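Local coordinates for protein LP04448p (Drosophila melanogaster, PDB 4QMH) that probably drives microtubule polymerization, its array of structurally diverse TOG domains, of which this is the fourth, presumably engaging tubulin, at residues A[66-70]-A[71-75]; A[74-77]-A[78-82]; A[209-212]-A[213-217]; A[223-226]-A[227-230]. All coordinates share one frame; numbering follows the deposited sequence.

Contact 1. Residues A[66-70]-A[71-75]; sequences LVDSN and AKIAQ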
loop_
_atom_site.group_PDB
_atom_site.type_symbol
_atom_site.label_atom_id
_atom_site.label_comp_id
_atom_site.label_asym_id
_atom_site.label_seq_id
_atom_site.Cartn_x
_atom_site.Cartn_y
_atom_site.Cartn_z
ATOM N N LEU A 66 -5.470 -10.913 -5.064
ATOM C CA LEU A 66 -5.802 -9.790 -4.194
ATOM C C LEU A 66 -6.962 -8.984 -4.776
ATOM O O LEU A 66 -7.714 -8.355 -4.032
ATOM C CB LEU A 66 -4.579 -8.875 -4.014
ATOM C CG LEU A 66 -3.488 -9.368 -3.059
ATOM C CD1 LEU A 66 -2.250 -8.481 -3.125
ATOM C CD2 LEU A 66 -4.041 -9.403 -1.646
ATOM N N VAL A 67 -7.064 -8.996 -6.105
ATOM C CA VAL A 67 -8.152 -8.309 -6.820
ATOM C C VAL A 67 -9.100 -9.306 -7.487
ATOM O O VAL A 67 -9.654 -9.056 -8.563
ATOM C CB VAL A 67 -7.608 -7.311 -7.875
ATOM C CG1 VAL A 67 -6.744 -6.265 -7.198
ATOM C CG2 VAL A 67 -6.832 -8.026 -8.981
ATOM N N ASP A 68 -9.276 -10.454 -6.841
ATOM C CA ASP A 68 -10.174 -11.482 -7.348
ATOM C C ASP A 68 -11.604 -10.956 -7.395
ATOM O O ASP A 68 -11.999 -10.133 -6.577
ATOM C CB ASP A 68 -10.109 -12.707 -6.432
ATOM C CG ASP A 68 -10.575 -13.979 -7.118
ATOM O OD1 ASP A 68 -11.793 -14.241 -7.136
ATOM O OD2 ASP A 68 -9.714 -14.726 -7.620
ATOM N N SER A 69 -12.394 -11.470 -8.333
ATOM C CA SER A 69 -13.793 -11.073 -8.425
ATOM C C SER A 69 -14.639 -11.728 -7.327
ATOM O O SER A 69 -15.752 -11.294 -7.035
ATOM C CB SER A 69 -14.344 -11.392 -9.814
ATOM O OG SER A 69 -14.182 -12.769 -10.107
ATOM N N ASN A 70 -14.096 -12.769 -6.704
ATOM C CA ASN A 70 -14.748 -13.395 -5.565
ATOM C C ASN A 70 -14.181 -12.837 -4.260
ATOM O O ASN A 70 -12.973 -12.885 -4.029
ATOM C CB ASN A 70 -14.575 -14.909 -5.634
ATOM C CG ASN A 70 -15.265 -15.625 -4.493
ATOM O OD1 ASN A 70 -14.767 -15.633 -3.367
ATOM N ND2 ASN A 70 -16.416 -16.244 -4.780
ATOM N N ALA A 71 -15.051 -12.288 -3.419
ATOM C CA ALA A 71 -14.621 -11.620 -2.188
ATOM C C ALA A 71 -13.898 -12.548 -1.218
ATOM O O ALA A 71 -12.931 -12.145 -0.569
ATOM C CB ALA A 71 -15.813 -10.960 -1.501
ATOM N N LYS A 72 -14.373 -13.784 -1.104
ATOM C CA LYS A 72 -13.738 -14.762 -0.222
ATOM C C LYS A 72 -12.282 -15.003 -0.614
ATOM O O LYS A 72 -11.397 -15.050 0.239
ATOM C CB LYS A 72 -14.519 -16.078 -0.224
ATOM C CG LYS A 72 -15.960 -15.933 0.264
ATOM C CD LYS A 72 -16.746 -17.224 0.063
ATOM C CE LYS A 72 -18.200 -17.077 0.497
ATOM N NZ LYS A 72 -18.994 -18.272 0.096
ATOM N N ILE A 73 -12.038 -15.158 -1.912
ATOM C CA ILE A 73 -10.678 -15.367 -2.400
ATOM C C ILE A 73 -9.801 -14.147 -2.110
ATOM O O ILE A 73 -8.668 -14.279 -1.652
ATOM C CB ILE A 73 -10.654 -15.646 -3.918
ATOM C CG1 ILE A 73 -11.379 -16.953 -4.250
ATOM C CG2 ILE A 73 -9.221 -15.684 -4.433
ATOM C CD1 ILE A 73 -10.709 -18.194 -3.649
ATOM N N ALA A 74 -10.332 -12.958 -2.380
ATOM C CA ALA A 74 -9.585 -11.730 -2.139
ATOM C C ALA A 74 -9.204 -11.579 -0.667
ATOM O O ALA A 74 -8.089 -11.159 -0.344
ATOM C CB ALA A 74 -10.382 -10.518 -2.622
ATOM N N GLN A 75 -10.132 -11.917 0.223
ATOM C CA GLN A 75 -9.880 -11.841 1.653
ATOM C C GLN A 75 -8.866 -12.887 2.106
ATOM O O GLN A 75 -7.952 -12.589 2.875
ATOM C CB GLN A 75 -11.186 -11.974 2.422
ATOM C CG GLN A 75 -12.111 -10.798 2.159
ATOM C CD GLN A 75 -13.556 -11.113 2.450
ATOM O OE1 GLN A 75 -13.866 -12.123 3.083
ATOM N NE2 GLN A 75 -14.458 -10.247 1.981
HETATM O O HOH W 1 -7.799 -8.399 -1.431
#
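OD2 of D68, lying 3.4 Å from CG2 of I73, is gripped by two arginines, R65 and R34, each through its NE in a salt bridge. The carboxylate is part of an Asx turn that leads into the capped start of helix 71-88 in this all-helical TOG domain. Its other oxygen, OD1, takes the backbone N of N70 at 2.8 Å on the lone pair that faces away from OD2. With both oxygens engaged, D68 cannot easily rotate, and its CB and CG lie against CB and CG2 of I73, where the two side chains cross obliquely. N70 is the N-cap. Its CG stands anti to the backbone N (chi1 -178°), which brings OD1 round to the open first turn, where it accepts from I73 N at 3.1 Å, in the carbonyl plane and on a lone pair. Asparagine suits this place because its short amide can stand in for the backbone carbonyl missing before a helix. The main-chain O of N70 starts the regular pattern by accepting from A74 N at 3.1 Å. A74, with a methyl group alone, packs CB 3.7 Å from O of L66. A water bridges the two carbonyls, donating to L66 O at 2.6 Å and to A74 O at 3.0 Å.

Contact 2. Residues A[74-77]-A[78-82]; sequences AQTT and LAICE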
loop_
_atom_site.group_PDB
_atom_site.type_symbol
_atom_site.label_atom_id
_atom_site.label_comp_id
_atom_site.label_asym_id
_atom_site.label_seq_id
_atom_site.Cartn_x
_atom_site.Cartn_y
_atom_site.Cartn_z
ATOM N N ALA A 74 -10.332 -12.958 -2.380
ATOM C CA ALA A 74 -9.585 -11.730 -2.139
ATOM C C ALA A 74 -9.204 -11.579 -0.667
ATOM O O ALA A 74 -8.089 -11.159 -0.344
ATOM C CB ALA A 74 -10.382 -10.518 -2.622
ATOM N N GLN A 75 -10.132 -11.917 0.223
ATOM C CA GLN A 75 -9.880 -11.841 1.653
ATOM C C GLN A 75 -8.866 -12.887 2.106
ATOM O O GLN A 75 -7.952 -12.589 2.875
ATOM C CB GLN A 75 -11.186 -11.974 2.422
ATOM C CG GLN A 75 -12.111 -10.798 2.159
ATOM C CD GLN A 75 -13.556 -11.113 2.450
ATOM O OE1 GLN A 75 -13.866 -12.123 3.083
ATOM N NE2 GLN A 75 -14.458 -10.247 1.981
ATOM N N THR A 76 -9.020 -14.109 1.608
ATOM C CA THR A 76 -8.094 -15.182 1.939
ATOM C C THR A 76 -6.685 -14.803 1.499
ATOM O O THR A 76 -5.698 -15.063 2.208
ATOM C CB THR A 76 -8.520 -16.513 1.283
ATOM O OG1 THR A 76 -9.787 -16.915 1.825
ATOM C CG2 THR A 76 -7.488 -17.612 1.569
ATOM N N THR A 77 -6.589 -14.184 0.329
ATOM C CA THR A 77 -5.297 -13.788 -0.220
ATOM C C THR A 77 -4.611 -12.735 0.660
ATOM O O THR A 77 -3.395 -12.777 0.846
ATOM C CB THR A 77 -5.421 -13.325 -1.695
ATOM O OG1 THR A 77 -6.024 -14.369 -2.473
ATOM C CG2 THR A 77 -4.078 -12.967 -2.279
ATOM N N LEU A 78 -5.377 -11.800 1.226
ATOM C CA LEU A 78 -4.785 -10.838 2.154
ATOM C C LEU A 78 -4.157 -11.563 3.343
ATOM O O LEU A 78 -3.031 -11.256 3.734
ATOM C CB LEU A 78 -5.812 -9.810 2.634
ATOM C CG LEU A 78 -6.253 -8.781 1.591
ATOM C CD1 LEU A 78 -7.563 -8.127 2.036
ATOM C CD2 LEU A 78 -5.161 -7.726 1.331
ATOM N N ALA A 79 -4.887 -12.530 3.899
ATOM C CA ALA A 79 -4.380 -13.335 5.009
ATOM C C ALA A 79 -3.097 -14.048 4.611
ATOM O O ALA A 79 -2.135 -14.089 5.380
ATOM C CB ALA A 79 -5.436 -14.346 5.464
ATOM N N ILE A 80 -3.078 -14.626 3.414
ATOM C CA ILE A 80 -1.867 -15.305 2.946
ATOM C C ILE A 80 -0.685 -14.358 2.778
ATOM O O ILE A 80 0.453 -14.706 3.105
ATOM C CB ILE A 80 -2.120 -16.064 1.635
ATOM C CG1 ILE A 80 -2.963 -17.308 1.916
ATOM C CG2 ILE A 80 -0.800 -16.463 0.991
ATOM C CD1 ILE A 80 -3.525 -17.950 0.669
ATOM N N CYS A 81 -0.944 -13.152 2.284
ATOM C CA CYS A 81 0.137 -12.191 2.115
ATOM C C CYS A 81 0.709 -11.767 3.462
ATOM O O CYS A 81 1.904 -11.534 3.576
ATOM C CB CYS A 81 -0.318 -10.973 1.308
ATOM S SG CYS A 81 -0.578 -11.341 -0.424
ATOM N N GLU A 82 -0.135 -11.678 4.482
ATOM C CA GLU A 82 0.363 -11.333 5.808
ATOM C C GLU A 82 1.246 -12.468 6.318
ATOM O O GLU A 82 2.331 -12.223 6.851
ATOM C CB GLU A 82 -0.771 -11.030 6.789
ATOM C CG GLU A 82 -0.309 -10.205 7.983
ATOM C CD GLU A 82 -1.448 -9.749 8.871
ATOM O OE1 GLU A 82 -2.558 -9.505 8.350
ATOM O OE2 GLU A 82 -1.231 -9.636 10.096
#
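A74 passes its carbonyl O to L78 N at 3.2 Å, one of four successive i to i+4 backbone bonds in the α-helix 71-88. The same O borders the side chain of L78, whose CG lies 3.6 Å from it because the branch leans back beside its own backbone N. At Q75 the O accepts from A79 N, while the long amide side chain reaches away from this turn to F113 and V114. A79 carries only a methyl, which rests 3.3 Å from T76 O on the exposed side of the helix, where a small methyl needs no partner from another helix. T76 O binds I80 N at 2.9 Å. OG1 of T76 stands beside the backbone N (chi1 -64°), which puts CG2 anti to that N; the methyl reaches I80 CD1, 4.1 Å away, and OG1 bonds to the carbonyl O of K72. T77 repeats the plan one residue on: O accepts from C81 N at 2.9 Å and OG1 bonds to I73 O. Threonine can thus be buried, its hydroxyl satisfied within the helix and its methyl left for packing. The buried side of the turn, T77, L78, I80 and C81, faces neighbouring helices: T77 and I80 meet L38 of helix 31-48, T77 and L78 pack on L66 of helix 58-66, L78 and C81 touch F103 of helix 96-106, and L78 also meets A117 of helix 112-129.

Contact 3. Residues A[209-212]-A[213-217]; sequences LGFD and AMNRA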
loop_
_atom_site.group_PDB
_atom_site.type_symbol
_atom_site.label_atom_id
_atom_site.label_comp_id
_atom_site.label_asym_id
_atom_site.label_seq_id
_atom_site.Cartn_x
_atom_site.Cartn_y
_atom_site.Cartn_z
ATOM N N LEU A 209 8.645 17.590 1.793
ATOM C CA LEU A 209 8.859 18.502 0.670
ATOM C C LEU A 209 9.258 19.905 1.105
ATOM O O LEU A 209 9.973 20.606 0.380
ATOM C CB LEU A 209 7.611 18.586 -0.208
ATOM C CG LEU A 209 7.228 17.290 -0.915
ATOM C CD1 LEU A 209 6.092 17.553 -1.924
ATOM C CD2 LEU A 209 8.442 16.665 -1.596
ATOM N N GLY A 210 8.787 20.322 2.275
ATOM C CA GLY A 210 8.979 21.693 2.726
ATOM C C GLY A 210 7.954 22.681 2.184
ATOM O O GLY A 210 7.341 22.453 1.141
ATOM N N PHE A 211 7.774 23.794 2.894
ATOM C CA PHE A 211 6.796 24.810 2.515
ATOM C C PHE A 211 7.031 25.407 1.126
ATOM O O PHE A 211 6.105 25.502 0.323
ATOM C CB PHE A 211 6.771 25.940 3.548
ATOM C CG PHE A 211 5.804 27.038 3.214
ATOM C CD1 PHE A 211 4.471 26.941 3.588
ATOM C CD2 PHE A 211 6.218 28.161 2.519
ATOM C CE1 PHE A 211 3.571 27.942 3.279
ATOM C CE2 PHE A 211 5.320 29.173 2.203
ATOM C CZ PHE A 211 3.994 29.062 2.583
ATOM N N ASP A 212 8.266 25.827 0.849
ATOM C CA ASP A 212 8.573 26.484 -0.414
ATOM C C ASP A 212 8.206 25.635 -1.637
ATOM O O ASP A 212 7.596 26.132 -2.587
ATOM C CB ASP A 212 10.052 26.881 -0.465
ATOM C CG ASP A 212 10.391 28.021 0.488
ATOM O OD1 ASP A 212 9.461 28.696 0.987
ATOM O OD2 ASP A 212 11.596 28.255 0.723
ATOM N N ALA A 213 8.558 24.354 -1.599
ATOM C CA ALA A 213 8.264 23.451 -2.709
ATOM C C ALA A 213 6.755 23.276 -2.891
ATOM O O ALA A 213 6.252 23.234 -4.013
ATOM C CB ALA A 213 8.946 22.100 -2.503
ATOM N N MET A 214 6.024 23.204 -1.785
ATOM C CA MET A 214 4.580 23.008 -1.886
ATOM C C MET A 214 3.908 24.266 -2.394
ATOM O O MET A 214 2.963 24.205 -3.183
ATOM C CB MET A 214 3.988 22.560 -0.550
ATOM C CG MET A 214 4.510 21.203 -0.126
ATOM S SD MET A 214 3.746 20.568 1.363
ATOM C CE MET A 214 2.097 20.160 0.777
ATOM N N ASN A 215 4.409 25.415 -1.957
ATOM C CA ASN A 215 3.894 26.685 -2.442
ATOM C C ASN A 215 4.190 26.894 -3.935
ATOM O O ASN A 215 3.359 27.428 -4.669
ATOM C CB ASN A 215 4.451 27.827 -1.602
ATOM C CG ASN A 215 3.792 29.138 -1.913
ATOM O OD1 ASN A 215 2.612 29.328 -1.632
ATOM N ND2 ASN A 215 4.547 30.055 -2.508
ATOM N N ARG A 216 5.359 26.448 -4.387
ATOM C CA ARG A 216 5.694 26.512 -5.810
ATOM C C ARG A 216 4.749 25.647 -6.629
ATOM O O ARG A 216 4.305 26.037 -7.715
ATOM C CB ARG A 216 7.138 26.063 -6.062
ATOM C CG ARG A 216 8.182 27.094 -5.690
ATOM C CD ARG A 216 9.533 26.771 -6.313
ATOM N NE ARG A 216 10.120 25.540 -5.789
ATOM C CZ ARG A 216 10.864 25.475 -4.688
ATOM N NH1 ARG A 216 11.106 26.573 -3.983
ATOM N NH2 ARG A 216 11.363 24.313 -4.288
ATOM N N ALA A 217 4.452 24.465 -6.102
ATOM C CA ALA A 217 3.527 23.547 -6.753
ATOM C C ALA A 217 2.139 24.172 -6.847
ATOM O O ALA A 217 1.444 24.013 -7.849
ATOM C CB ALA A 217 3.479 22.220 -5.996
HETATM O O HOH W 2 10.629 23.194 0.088
HETATM O O HOH W 3 7.671 29.005 -3.012
#
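L209 lays its CB 4.1 Å from CG of M214, an apolar contact across the tight turn that joins helix 192-209 to helix 211-221. This is the helix-to-helix link of an α-solenoid. G210 makes the turn: its positive phi of 84° is reached because glycine has no CB to jam against the carbonyl O of L209. As the N-cap, G210 offers its own O to M214 N at 3.3 Å. A water bridges the junction, donating to L209 O and accepting from A213 N. One turn on, F211 and N215 lie side by side, ring and amide planes 7° apart. CB of N215 sits over one face of the ring, 4.1 Å from CE2. F211 has its CG anti to the backbone N (chi1 179°), a setting that carries the ring forward along the helix. On the outer side R216 bends back at chi3, and one face of its guanidinium lies over D212 O, with NH1 5.0 Å from D212 OD2. Farther out, M206 and L233 place M214 and F211, R237 makes a cation-pi contact with the F211 ring, and L209 packs on I176 and V180. Through the main chain, F211 O accepts from N215 N at 2.8 Å.

Contact 4. Residues A[223-226]-A[227-230]; sequences PASK and KDIL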
loop_
_atom_site.group_PDB
_atom_site.type_symbol
_atom_site.label_atom_id
_atom_site.label_comp_id
_atom_site.label_asym_id
_atom_site.label_seq_id
_atom_site.Cartn_x
_atom_site.Cartn_y
_atom_site.Cartn_z
ATOM N N PRO A 223 -4.440 25.036 -8.966
ATOM C CA PRO A 223 -5.692 24.332 -8.690
ATOM C C PRO A 223 -6.754 25.327 -8.236
ATOM O O PRO A 223 -6.433 26.476 -7.937
ATOM C CB PRO A 223 -5.314 23.403 -7.528
ATOM C CG PRO A 223 -4.245 24.152 -6.815
ATOM C CD PRO A 223 -3.450 24.839 -7.892
ATOM N N ALA A 224 -8.006 24.885 -8.200
ATOM C CA ALA A 224 -9.093 25.683 -7.664
ATOM C C ALA A 224 -8.913 25.842 -6.158
ATOM O O ALA A 224 -8.217 25.039 -5.522
ATOM C CB ALA A 224 -10.428 25.009 -7.967
ATOM N N SER A 225 -9.538 26.874 -5.594
ATOM C CA SER A 225 -9.518 27.099 -4.154
ATOM C C SER A 225 -8.103 27.373 -3.647
ATOM O O SER A 225 -7.713 26.895 -2.579
ATOM C CB SER A 225 -10.111 25.893 -3.419
ATOM O OG SER A 225 -11.454 25.677 -3.812
ATOM N N LYS A 226 -7.347 28.147 -4.418
ATOM C CA LYS A 226 -5.976 28.492 -4.049
ATOM C C LYS A 226 -5.886 29.079 -2.642
ATOM O O LYS A 226 -4.940 28.794 -1.910
ATOM C CB LYS A 226 -5.366 29.454 -5.070
ATOM C CG LYS A 226 -3.947 29.908 -4.735
ATOM C CD LYS A 226 -3.355 30.778 -5.842
ATOM C CE LYS A 226 -3.287 30.029 -7.178
ATOM N NZ LYS A 226 -2.246 28.948 -7.234
ATOM N N LYS A 227 -6.877 29.885 -2.260
ATOM C CA LYS A 227 -6.884 30.507 -0.933
ATOM C C LYS A 227 -6.962 29.485 0.191
ATOM O O LYS A 227 -6.283 29.620 1.212
ATOM C CB LYS A 227 -8.038 31.509 -0.805
ATOM C CG LYS A 227 -7.844 32.773 -1.615
ATOM C CD LYS A 227 -8.940 33.786 -1.304
ATOM C CE LYS A 227 -8.646 35.136 -1.944
ATOM N NZ LYS A 227 -9.642 36.173 -1.543
ATOM N N ASP A 228 -7.791 28.462 0.008
ATOM C CA ASP A 228 -7.912 27.404 0.999
ATOM C C ASP A 228 -6.691 26.488 1.041
ATOM O O ASP A 228 -6.285 26.046 2.113
ATOM C CB ASP A 228 -9.194 26.615 0.767
ATOM C CG ASP A 228 -10.424 27.498 0.865
ATOM O OD1 ASP A 228 -10.693 28.006 1.973
ATOM O OD2 ASP A 228 -11.103 27.705 -0.163
ATOM N N ILE A 229 -6.101 26.212 -0.118
ATOM C CA ILE A 229 -4.889 25.398 -0.157
ATOM C C ILE A 229 -3.747 26.138 0.538
ATOM O O ILE A 229 -3.030 25.568 1.369
ATOM C CB ILE A 229 -4.506 25.015 -1.603
ATOM C CG1 ILE A 229 -5.623 24.169 -2.230
ATOM C CG2 ILE A 229 -3.184 24.256 -1.630
ATOM C CD1 ILE A 229 -5.571 24.117 -3.741
ATOM N N LEU A 230 -3.597 27.421 0.227
ATOM C CA LEU A 230 -2.551 28.216 0.857
ATOM C C LEU A 230 -2.785 28.291 2.367
ATOM O O LEU A 230 -1.840 28.186 3.156
ATOM C CB LEU A 230 -2.469 29.612 0.247
ATOM C CG LEU A 230 -1.401 30.508 0.879
ATOM C CD1 LEU A 230 -0.019 29.872 0.763
ATOM C CD2 LEU A 230 -1.441 31.876 0.235
#
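I229 holds CG1 beside its own backbone N (chi1 -62°) and extends beyond it (chi2 161°), a shape that carries CD1 back past the start of its helix to the ring of P223. The two side chains meet askew, with CD1 3.3 Å from P223 CG, tighter than usual van der Waals contact, and A224 O is also 3.3 Å from CD1. Proline is suited to this place as a rigid apolar block in the connecting loop. S225 is the N-cap, but its side chain makes no capping bond. Its backbone, in the left-handed region with a phi of 64°, redirects the chain, and its carbonyl O accepts from I229 N at 3.0 Å. K226 O follows with L230 N at 2.9 Å. D228 stands in the first turn with OD2 3.9 Å from S225 CB; a negative charge here would be expected to suit the positive end of the helix dipole. K227 is extended at the exposed side, while K226, bent at chi3 and chi4, packs on L218. P223 and I229 both also rest on L218 and Y184. The arrangement is the N-terminal start of an α-helix, where helix 226-236 begins against helix 211-221 in the α-solenoid of a TOG domain.

How the contacts relate
Contacts 1 and 2 share helix 71-88 and touch through L66, whose CD2 packs on L78 and T77. Contacts 3 and 4 lie on the successive helices 211-221 and 226-236 and meet where N215 OD1 touches L230 CD1. The centres of contacts 1 and 3 are about 40 Å apart, on opposite sides of the chain's centre. The first pair is partly buried, the second at the surface. Three are helix starts with different solutions: an asparagine cap backed by a salt-bridged aspartate in contact 1, a glycine in contact 3, a serine without a side-chain cap in contact 4. Contact 2, mid-helix, needs no cap: its threonine hydroxyls bond to main-chain carbonyls one turn back.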